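PDB 5H9N: lipocalin AI-4 from Rhodnius prolixus, which binds cysteinyl leukotrienes such as leukotriene C4 and, as a salivary lipocalin of a blood-feeding insect, probably sequesters these mediators from the host. Local coordinates for residues 70-82 against 89-101. The protein carries 1 engineered substitution. Numbering follows the deposited sequence.
With LTX ((5~{S},6~{R},7~{E},9~{E},11~{Z},14~{Z})-6-[(2~{R})-2-[[(4~{S})-4-azanyl-5-oxidanyl-5-oxidanylidene-pentanoyl]amino]-3-( 2-hydroxy-2-oxoethylamino)-3-oxidanylidene-propyl]sulfanyl-5-oxidanyl-icosa-7,9,11,14-tetraenoic acid), chain B.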
ATOM      1  N   SER A  70      -9.163  -7.198  -5.895  1.00 13.16           N
ATOM      2  CA  SER A  70      -9.245  -8.597  -6.266  1.00 14.19           C
ATOM      3  C   SER A  70      -7.837  -9.175  -6.257  1.00 12.63           C
ATOM      4  O   SER A  70      -6.858  -8.455  -6.456  1.00 12.39           O
ATOM      5  CB  SER A  70      -9.899  -8.767  -7.638  1.00 20.18           C
ATOM      6  OG  SER A  70      -9.224  -8.001  -8.615  1.00 19.77           O
ATOM      7  N   THR A  71      -7.717 -10.469  -6.009  1.00 13.36           N
ATOM      8  CA  THR A  71      -6.408 -11.104  -6.068  1.00 13.51           C
ATOM      9  C   THR A  71      -5.907 -11.169  -7.507  1.00 12.41           C
ATOM     10  O   THR A  71      -6.686 -11.250  -8.450  1.00 14.47           O
ATOM     11  CB  THR A  71      -6.430 -12.519  -5.483  1.00 15.11           C
ATOM     12  OG1 THR A  71      -7.454 -13.280  -6.132  1.00 21.79           O
ATOM     13  CG2 THR A  71      -6.699 -12.481  -4.001  1.00 18.91           C
ATOM     14  N   VAL A  72      -4.590 -11.124  -7.669  1.00 12.74           N
ATOM     15  CA  VAL A  72      -3.955 -11.258  -8.968  1.00 12.61           C
ATOM     16  C   VAL A  72      -3.549 -12.713  -9.129  1.00 13.77           C
ATOM     17  O   VAL A  72      -2.697 -13.214  -8.382  1.00 15.15           O
ATOM     18  CB  VAL A  72      -2.729 -10.345  -9.102  1.00 11.39           C
ATOM     19  CG1 VAL A  72      -2.083 -10.521 -10.449  1.00 16.13           C
ATOM     20  CG2 VAL A  72      -3.124  -8.885  -8.894  1.00 12.71           C
ATOM     21  N   SER A  73      -4.171 -13.387 -10.088  1.00 16.68           N
ATOM     22  CA  SER A  73      -4.005 -14.820 -10.268  1.00 18.09           C
ATOM     23  C   SER A  73      -2.548 -15.294 -10.367  1.00 19.73           C
ATOM     24  O   SER A  73      -2.176 -16.318  -9.793  1.00 21.17           O
ATOM     25  CB  SER A  73      -4.776 -15.251 -11.518  1.00 20.85           C
ATOM     26  OG  SER A  73      -4.597 -16.632 -11.771  1.00 35.10           O
ATOM     27  N   GLY A  74      -1.723 -14.548 -11.088  1.00 14.05           N
ATOM     28  CA  GLY A  74      -0.382 -15.009 -11.401  1.00 13.39           C
ATOM     29  C   GLY A  74       0.704 -14.599 -10.429  1.00 11.20           C
ATOM     30  O   GLY A  74       1.830 -15.052 -10.570  1.00 12.38           O
ATOM     31  N   ASN A  75       0.377 -13.740  -9.463  1.00 10.54           N
ATOM     32  CA  ASN A  75       1.370 -13.194  -8.535  1.00 10.47           C
ATOM     33  C   ASN A  75       0.904 -13.321  -7.099  1.00 11.11           C
ATOM     34  O   ASN A  75       0.093 -12.515  -6.617  1.00 11.43           O
ATOM     35  CB  ASN A  75       1.672 -11.714  -8.825  1.00 10.63           C
ATOM     36  CG  ASN A  75       2.222 -11.487 -10.218  1.00 13.52           C
ATOM     37  OD1 ASN A  75       1.506 -11.021 -11.113  1.00 14.50           O
ATOM     38  ND2 ASN A  75       3.501 -11.807 -10.417  1.00 13.47           N
ATOM     39  N   GLN A  76       1.402 -14.348  -6.425  1.00 12.51           N
ATOM     40  CA  GLN A  76       1.029 -14.622  -5.045  1.00 13.34           C
ATOM     41  C   GLN A  76       1.244 -13.414  -4.147  1.00 13.62           C
ATOM     42  O   GLN A  76       2.306 -12.788  -4.173  1.00 15.42           O
ATOM     43  CB  GLN A  76       1.831 -15.814  -4.537  1.00 18.93           C
ATOM     44  CG  GLN A  76       1.423 -16.333  -3.186  1.00 25.43           C
ATOM     45  CD  GLN A  76       2.266 -17.519  -2.768  1.00 42.41           C
ATOM     46  OE1 GLN A  76       2.027 -18.646  -3.204  1.00 44.27           O
ATOM     47  NE2 GLN A  76       3.272 -17.271  -1.936  1.00 46.19           N
ATOM     48  N   GLY A  77       0.210 -13.074  -3.382  1.00 12.84           N
ATOM     49  CA  GLY A  77       0.283 -11.959  -2.455  1.00 13.54           C
ATOM     50  C   GLY A  77      -0.197 -10.641  -3.021  1.00 11.32           C
ATOM     51  O   GLY A  77      -0.450  -9.701  -2.262  1.00 13.09           O
ATOM     52  N   PHE A  78      -0.335 -10.559  -4.335  1.00  9.56           N
ATOM     53  CA  PHE A  78      -0.722  -9.292  -4.957  1.00  9.31           C
ATOM     54  C   PHE A  78      -2.224  -9.137  -5.125  1.00  9.08           C
ATOM     55  O   PHE A  78      -2.971 -10.103  -5.364  1.00 10.73           O
ATOM     56  CB  PHE A  78      -0.036  -9.124  -6.316  1.00  9.40           C
ATOM     57  CG  PHE A  78       1.329  -8.499  -6.217  1.00  8.68           C
ATOM     58  CD1 PHE A  78       2.442  -9.280  -5.979  1.00  9.84           C
ATOM     59  CD2 PHE A  78       1.496  -7.121  -6.341  1.00 10.18           C
ATOM     60  CE1 PHE A  78       3.704  -8.694  -5.872  1.00 11.45           C
ATOM     61  CE2 PHE A  78       2.733  -6.552  -6.227  1.00 12.83           C
ATOM     62  CZ  PHE A  78       3.836  -7.329  -6.005  1.00 13.08           C
ATOM     63  N   TYR A  79      -2.636  -7.878  -5.014  1.00  8.86           N
ATOM     64  CA  TYR A  79      -4.008  -7.447  -5.204  1.00 10.31           C
ATOM     65  C   TYR A  79      -4.049  -6.372  -6.269  1.00 10.01           C
ATOM     66  O   TYR A  79      -3.126  -5.560  -6.375  1.00 10.81           O
ATOM     67  CB  TYR A  79      -4.591  -6.911  -3.893  1.00 11.59           C
ATOM     68  CG  TYR A  79      -4.773  -7.992  -2.864  1.00 11.40           C
ATOM     69  CD1 TYR A  79      -3.712  -8.405  -2.073  1.00 15.78           C
ATOM     70  CD2 TYR A  79      -5.990  -8.645  -2.723  1.00 13.47           C
ATOM     71  CE1 TYR A  79      -3.866  -9.416  -1.152  1.00 17.17           C
ATOM     72  CE2 TYR A  79      -6.157  -9.649  -1.802  1.00 14.93           C
ATOM     73  CZ  TYR A  79      -5.101 -10.028  -1.016  1.00 15.94           C
ATOM     74  OH  TYR A  79      -5.261 -11.041  -0.103  1.00 22.38           O
ATOM     75  N   SER A  80      -5.126  -6.358  -7.046  1.00 10.69           N
ATOM     76  CA  SER A  80      -5.415  -5.297  -7.999  1.00 10.97           C
ATOM     77  C   SER A  80      -6.592  -4.496  -7.476  1.00 10.17           C
ATOM     78  O   SER A  80      -7.630  -5.070  -7.135  1.00 12.45           O
ATOM     79  CB  SER A  80      -5.739  -5.876  -9.375  1.00 12.93           C
ATOM     80  OG  SER A  80      -6.178  -4.878 -10.275  1.00 16.26           O
ATOM     81  N   PHE A  81      -6.434  -3.181  -7.410  1.00 10.62           N
ATOM     82  CA  PHE A  81      -7.510  -2.300  -6.984  1.00 12.63           C
ATOM     83  C   PHE A  81      -7.945  -1.402  -8.118  1.00 11.15           C
ATOM     84  O   PHE A  81      -7.122  -0.704  -8.725  1.00 12.15           O
ATOM     85  CB  PHE A  81      -7.071  -1.474  -5.775  1.00 11.52           C
ATOM     86  CG  PHE A  81      -7.064  -2.254  -4.503  1.00 11.85           C
ATOM     87  CD1 PHE A  81      -8.205  -2.353  -3.738  1.00 13.98           C
ATOM     88  CD2 PHE A  81      -5.929  -2.942  -4.095  1.00 12.45           C
ATOM     89  CE1 PHE A  81      -8.220  -3.106  -2.570  1.00 13.94           C
ATOM     90  CE2 PHE A  81      -5.938  -3.683  -2.913  1.00 12.72           C
ATOM     91  CZ  PHE A  81      -7.090  -3.771  -2.164  1.00 13.99           C
ATOM     92  N   GLN A  82      -9.241  -1.435  -8.394  1.00 12.89           N
ATOM     93  CA  GLN A  82      -9.849  -0.548  -9.358  1.00 13.14           C
ATOM     94  C   GLN A  82     -10.447   0.617  -8.600  1.00 12.83           C
ATOM     95  O   GLN A  82     -11.334   0.426  -7.777  1.00 13.79           O
ATOM     96  CB  GLN A  82     -10.918  -1.282 -10.161  1.00 17.02           C
ATOM     97  CG  GLN A  82     -11.409  -0.510 -11.368  1.00 28.64           C
ATOM     98  CD  GLN A  82     -10.278  -0.156 -12.311  1.00 38.12           C
ATOM     99  OE1 GLN A  82      -9.360  -0.951 -12.519  1.00 31.89           O
ATOM    100  NE2 GLN A  82     -10.336   1.042 -12.886  1.00 37.72           N
ATOM    101  N   GLY A  89     -11.816  10.827 -11.830  1.00 23.51           N
ATOM    102  CA  GLY A  89     -10.723   9.993 -12.295  1.00 26.88           C
ATOM    103  C   GLY A  89     -10.940   8.518 -12.020  1.00 24.51           C
ATOM    104  O   GLY A  89     -11.774   8.142 -11.204  1.00 20.41           O
ATOM    105  N   SER A  90     -10.196   7.681 -12.729  1.00 22.40           N
ATOM    106  CA  SER A  90     -10.198   6.250 -12.467  1.00 20.27           C
ATOM    107  C   SER A  90      -8.826   5.675 -12.774  1.00 19.54           C
ATOM    108  O   SER A  90      -8.152   6.117 -13.699  1.00 20.68           O
ATOM    109  CB  SER A  90     -11.267   5.539 -13.293  1.00 27.50           C
ATOM    110  OG  SER A  90     -10.916   5.517 -14.662  1.00 35.70           O
ATOM    111  N   PHE A  91      -8.417   4.681 -12.001  1.00 16.06           N
ATOM    112  CA  PHE A  91      -7.111   4.083 -12.200  1.00 15.49           C
ATOM    113  C   PHE A  91      -7.067   2.695 -11.582  1.00 17.27           C
ATOM    114  O   PHE A  91      -7.943   2.319 -10.804  1.00 14.27           O
ATOM    115  CB  PHE A  91      -6.009   4.982 -11.616  1.00 15.98           C
ATOM    116  CG  PHE A  91      -6.104   5.194 -10.122  1.00 15.07           C
ATOM    117  CD1 PHE A  91      -6.893   6.204  -9.596  1.00 16.75           C
ATOM    118  CD2 PHE A  91      -5.375   4.402  -9.252  1.00 16.17           C
ATOM    119  CE1 PHE A  91      -6.963   6.407  -8.230  1.00 15.41           C
ATOM    120  CE2 PHE A  91      -5.445   4.595  -7.889  1.00 13.37           C
ATOM    121  CZ  PHE A  91      -6.242   5.604  -7.374  1.00 13.82           C
ATOM    122  N   THR A  92      -6.038   1.938 -11.944  1.00 14.23           N
ATOM    123  CA  THR A  92      -5.818   0.605 -11.396  1.00 13.98           C
ATOM    124  C   THR A  92      -4.475   0.606 -10.695  1.00 12.60           C
ATOM    125  O   THR A  92      -3.482   1.069 -11.254  1.00 13.87           O
ATOM    126  CB  THR A  92      -5.832  -0.467 -12.485  1.00 13.44           C
ATOM    127  OG1 THR A  92      -7.033  -0.345 -13.252  1.00 18.44           O
ATOM    128  CG2 THR A  92      -5.750  -1.871 -11.882  1.00 14.62           C
ATOM    129  N   SER A  93      -4.454   0.124  -9.458  1.00 10.81           N
ATOM    130  CA  SER A  93      -3.244   0.082  -8.644  1.00 11.09           C
ATOM    131  C   SER A  93      -3.027  -1.320  -8.082  1.00 10.50           C
ATOM    132  O   SER A  93      -3.993  -1.996  -7.731  1.00 12.96           O
ATOM    133  CB  SER A  93      -3.354   1.092  -7.511  1.00 11.69           C
ATOM    134  OG  SER A  93      -2.201   1.086  -6.691  1.00 12.43           O
ATOM    135  N   TYR A  94      -1.776  -1.754  -8.000  1.00  8.89           N
ATOM    136  CA  TYR A  94      -1.433  -3.095  -7.514  1.00  8.37           C
ATOM    137  C   TYR A  94      -0.661  -2.998  -6.217  1.00  8.82           C
ATOM    138  O   TYR A  94       0.129  -2.070  -6.026  1.00  9.29           O
ATOM    139  CB  TYR A  94      -0.609  -3.858  -8.561  1.00  9.51           C
ATOM    140  CG  TYR A  94      -1.354  -4.028  -9.861  1.00 10.25           C
ATOM    141  CD1 TYR A  94      -1.439  -2.980 -10.781  1.00 11.79           C
ATOM    142  CD2 TYR A  94      -2.013  -5.212 -10.154  1.00 11.04           C
ATOM    143  CE1 TYR A  94      -2.154  -3.118 -11.958  1.00 13.36           C
ATOM    144  CE2 TYR A  94      -2.716  -5.358 -11.330  1.00 12.06           C
ATOM    145  CZ  TYR A  94      -2.781  -4.306 -12.224  1.00 12.80           C
ATOM    146  OH  TYR A  94      -3.481  -4.450 -13.395  1.00 16.35           O
ATOM    147  N   MET A  95      -0.855  -3.961  -5.330  1.00  8.45           N
ATOM    148  CA  MET A  95      -0.150  -3.941  -4.067  1.00  8.77           C
ATOM    149  C   MET A  95       0.066  -5.328  -3.499  1.00  8.65           C
ATOM    150  O   MET A  95      -0.676  -6.265  -3.803  1.00  8.80           O
ATOM    151  CB  MET A  95      -0.916  -3.080  -3.067  1.00 11.67           C
ATOM    152  CG  MET A  95      -2.327  -3.581  -2.859  1.00 13.72           C
ATOM    153  SD  MET A  95      -2.800  -3.545  -1.155  1.00 45.22           S
ATOM    154  CE  MET A  95      -1.557  -4.716  -0.784  1.00  5.40           C
ATOM    155  N   ALA A  96       1.074  -5.447  -2.641  1.00  7.78           N
ATOM    156  CA  ALA A  96       1.292  -6.660  -1.866  1.00  9.17           C
ATOM    157  C   ALA A  96       1.699  -6.252  -0.463  1.00  7.58           C
ATOM    158  O   ALA A  96       2.418  -5.261  -0.291  1.00  8.71           O
ATOM    159  CB  ALA A  96       2.365  -7.523  -2.501  1.00  9.34           C
ATOM    160  N   VAL A  97       1.251  -6.998   0.540  1.00  9.89           N
ATOM    161  CA  VAL A  97       1.674  -6.762   1.917  1.00  9.67           C
ATOM    162  C   VAL A  97       2.980  -7.519   2.150  1.00 10.26           C
ATOM    163  O   VAL A  97       3.013  -8.748   2.169  1.00 12.17           O
ATOM    164  CB  VAL A  97       0.607  -7.207   2.925  1.00 10.54           C
ATOM    165  CG1 VAL A  97       1.081  -6.940   4.349  1.00 13.23           C
ATOM    166  CG2 VAL A  97      -0.693  -6.474   2.660  1.00 11.33           C
ATOM    167  N   VAL A  98       4.071  -6.787   2.312  1.00  9.85           N
ATOM    168  CA  VAL A  98       5.378  -7.390   2.487  1.00 11.29           C
ATOM    169  C   VAL A  98       5.533  -7.983   3.883  1.00 10.39           C
ATOM    170  O   VAL A  98       6.007  -9.103   4.034  1.00 11.02           O
ATOM    171  CB  VAL A  98       6.486  -6.353   2.210  1.00 10.29           C
ATOM    172  CG1 VAL A  98       7.853  -6.964   2.413  1.00 13.82           C
ATOM    173  CG2 VAL A  98       6.344  -5.800   0.786  1.00 12.02           C
ATOM    174  N   GLU A  99       5.126  -7.228   4.893  1.00  9.87           N
ATOM    175  CA  GLU A  99       5.238  -7.657   6.281  1.00 12.14           C
ATOM    176  C   GLU A  99       4.195  -6.918   7.093  1.00 11.48           C
ATOM    177  O   GLU A  99       4.033  -5.713   6.900  1.00 11.54           O
ATOM    178  CB  GLU A  99       6.632  -7.355   6.838  1.00 13.99           C
ATOM    179  CG  GLU A  99       7.739  -8.293   6.434  1.00 33.85           C
ATOM    180  CD  GLU A  99       7.902  -9.438   7.406  1.00 45.88           C
ATOM    181  OE1 GLU A  99       8.834  -9.381   8.234  1.00 56.58           O
ATOM    182  OE2 GLU A  99       7.094 -10.386   7.348  1.00 40.30           O
ATOM    183  N   THR A 100       3.497  -7.596   8.000  1.00 11.58           N
ATOM    184  CA  THR A 100       2.545  -6.910   8.879  1.00 11.95           C
ATOM    185  C   THR A 100       2.346  -7.697  10.153  1.00 11.16           C
ATOM    186  O   THR A 100       2.473  -8.919  10.139  1.00 13.19           O
ATOM    187  CB  THR A 100       1.168  -6.688   8.197  1.00 11.07           C
ATOM    188  OG1 THR A 100       0.304  -5.962   9.077  1.00 11.45           O
ATOM    189  CG2 THR A 100       0.514  -8.002   7.855  1.00 13.56           C
ATOM    190  N   ASP A 101       2.062  -7.004  11.259  1.00 12.23           N
ATOM    191  CA  ASP A 101       1.647  -7.693  12.480  1.00 14.45           C
ATOM    192  C   ASP A 101       0.152  -7.479  12.713  1.00 13.49           C
ATOM    193  O   ASP A 101      -0.373  -7.844  13.761  1.00 14.04           O
ATOM    194  CB  ASP A 101       2.485  -7.240  13.690  1.00 13.74           C
ATOM    195  CG  ASP A 101       2.136  -5.842  14.183  1.00 12.76           C
ATOM    196  OD1 ASP A 101       1.507  -5.073  13.439  1.00 13.60           O
ATOM    197  OD2 ASP A 101       2.520  -5.522  15.327  1.00 15.50           O
TER
HETATM  198  O2  LTX B 201       2.489   4.157  -5.125  1.00 13.54           O
HETATM  199  C1  LTX B 201       2.974   5.301  -4.958  1.00 14.25           C
HETATM  200  O1  LTX B 201       2.953   5.890  -3.849  1.00 13.07           O
HETATM  201  C2  LTX B 201       3.623   5.986  -6.137  1.00 15.11           C
HETATM  202  C3  LTX B 201       2.718   7.110  -6.631  1.00 21.41           C
HETATM  203  C4  LTX B 201       1.269   6.633  -6.723  1.00 26.32           C
HETATM  204  C5  LTX B 201       0.411   7.650  -7.464  1.00 31.46           C
HETATM  205  O3  LTX B 201       0.213   8.821  -6.660  1.00 33.97           O
HETATM  206  C6  LTX B 201      -0.944   7.069  -7.858  1.00 25.02           C
HETATM  207  C7  LTX B 201      -1.770   6.707  -6.630  1.00 25.78           C
HETATM  208  C8  LTX B 201      -2.111   5.441  -6.335  1.00 22.08           C
HETATM  209  C9  LTX B 201      -2.929   5.152  -5.147  1.00 16.13           C
HETATM  210  C10 LTX B 201      -3.504   3.966  -4.901  1.00 15.24           C
HETATM  211  C11 LTX B 201      -4.316   3.777  -3.695  1.00 15.15           C
HETATM  212  C12 LTX B 201      -4.926   2.652  -3.300  1.00 14.73           C
HETATM  213  C13 LTX B 201      -4.892   1.328  -4.043  1.00 19.44           C
HETATM  214  C14 LTX B 201      -3.602   0.573  -3.787  1.00 16.07           C
HETATM  215  C15 LTX B 201      -3.341  -0.085  -2.664  1.00 20.60           C
HETATM  216  C16 LTX B 201      -4.325  -0.158  -1.521  1.00 27.43           C
HETATM  217  C17 LTX B 201      -3.578  -0.162  -0.190  1.00 24.70           C
HETATM  218  C18 LTX B 201      -4.550  -0.450   0.946  1.00 27.75           C
HETATM  219  C19 LTX B 201      -3.935  -0.172   2.309  1.00 27.99           C
HETATM  220  C20 LTX B 201      -4.913  -0.503   3.420  1.00 21.29           C
HETATM  221  O32 LTX B 201      -5.556  10.331  -4.674  1.00 21.11           O
HETATM  222  C21 LTX B 201      -4.975   9.753  -5.612  1.00 23.51           C
HETATM  223  O31 LTX B 201      -3.871   9.182  -5.491  1.00 25.01           O
HETATM  224  CA3 LTX B 201      -5.643   9.750  -6.961  1.00 24.38           C
HETATM  225  N3  LTX B 201      -4.848   8.993  -7.915  1.00 25.59           N
HETATM  226  C22 LTX B 201      -5.028   9.051  -9.231  1.00 25.88           C
HETATM  227  O33 LTX B 201      -5.886   9.764  -9.722  1.00 34.64           O
HETATM  228  CA2 LTX B 201      -4.159   8.219 -10.134  1.00 25.08           C
HETATM  229  CB2 LTX B 201      -3.156   7.360  -9.365  1.00 27.27           C
HETATM  230  SG2 LTX B 201      -1.747   8.292  -8.864  1.00 30.21           S
HETATM  231  N2  LTX B 201      -3.508   9.055 -11.120  1.00 25.27           N
HETATM  232  CD1 LTX B 201      -3.534   8.756 -12.411  1.00 32.76           C
HETATM  233  OE1 LTX B 201      -3.759   7.630 -12.832  1.00 27.80           O
HETATM  234  CG1 LTX B 201      -3.248   9.921 -13.329  1.00 42.31           C
HETATM  235  CB1 LTX B 201      -2.969   9.455 -14.749  1.00 51.91           C
HETATM  236  CA1 LTX B 201      -2.205  10.540 -15.504  1.00 65.42           C
HETATM  237  N1  LTX B 201      -1.054  10.985 -14.693  1.00 64.49           N
HETATM  238  C23 LTX B 201      -3.091  11.715 -15.787  1.00 73.19           C
HETATM  239  O11 LTX B 201      -2.730  12.843 -15.384  1.00 75.27           O
HETATM  240  O12 LTX B 201      -4.151  11.522 -16.419  1.00 76.04           O
HETATM  241  O   HOH W   1      -0.575  -9.206   0.329  1.00 13.76           O
HETATM  242  O   HOH W   2      -5.825  -5.678 -12.888  1.00 19.45           O
HETATM  243  O   HOH W   3      -8.540   2.099 -14.705  1.00 45.21           O
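Strands 78-82 and 90-100 pair as an antiparallel beta hairpin of the lipocalin barrel, their axes 4.6 Å apart with N-to-C directions 150° from each other. Tyr79 with Met95 and Phe81 with Ser93 are the hydrogen-bonded pairs; the bond from Phe81 N to Ser93 O is 2.7 Å long and nearly straight, 168° at the hydrogen. Alternation of side chains then separates two faces. On the ligand side, Phe81, Ser93 and Met95 line the pocket for the leukotriene tail. The first torsion of Met95 puts CG between the backbone N and the carbonyl carbon, and the bend at chi2 then carries SD to 3.6 Å from Phe81 CE2 in an oblique Met-aromatic contact. The same sulfur meets LTX C17, while LTX C16 lies over one face of the Phe81 ring, offset toward its rim. Nearer the headgroup, the Phe91 ring lays a face against the ligand, with LTX CB2 above its centre. On the opposite face of the sheet, Ala96 CB sits almost on the normal of the Phe78 ring, 3.6 Å from its centroid, a CH-pi contact. Beside it, Ser80 CB packs obliquely against the Tyr94 ring at CE2, and Val72 CG2, from the turn preceding strand 78-82, reaches an edge of that ring. One water joins Ser80 OG to Tyr94 OH. Toward the turn that joins the strands, Thr92 OG1 donates to Gln82 OE1 over a short 2.5 Å, tilted 20° from the amide plane, and a further water accepts from Gln82 NE2 and donates to Thr92 OG1.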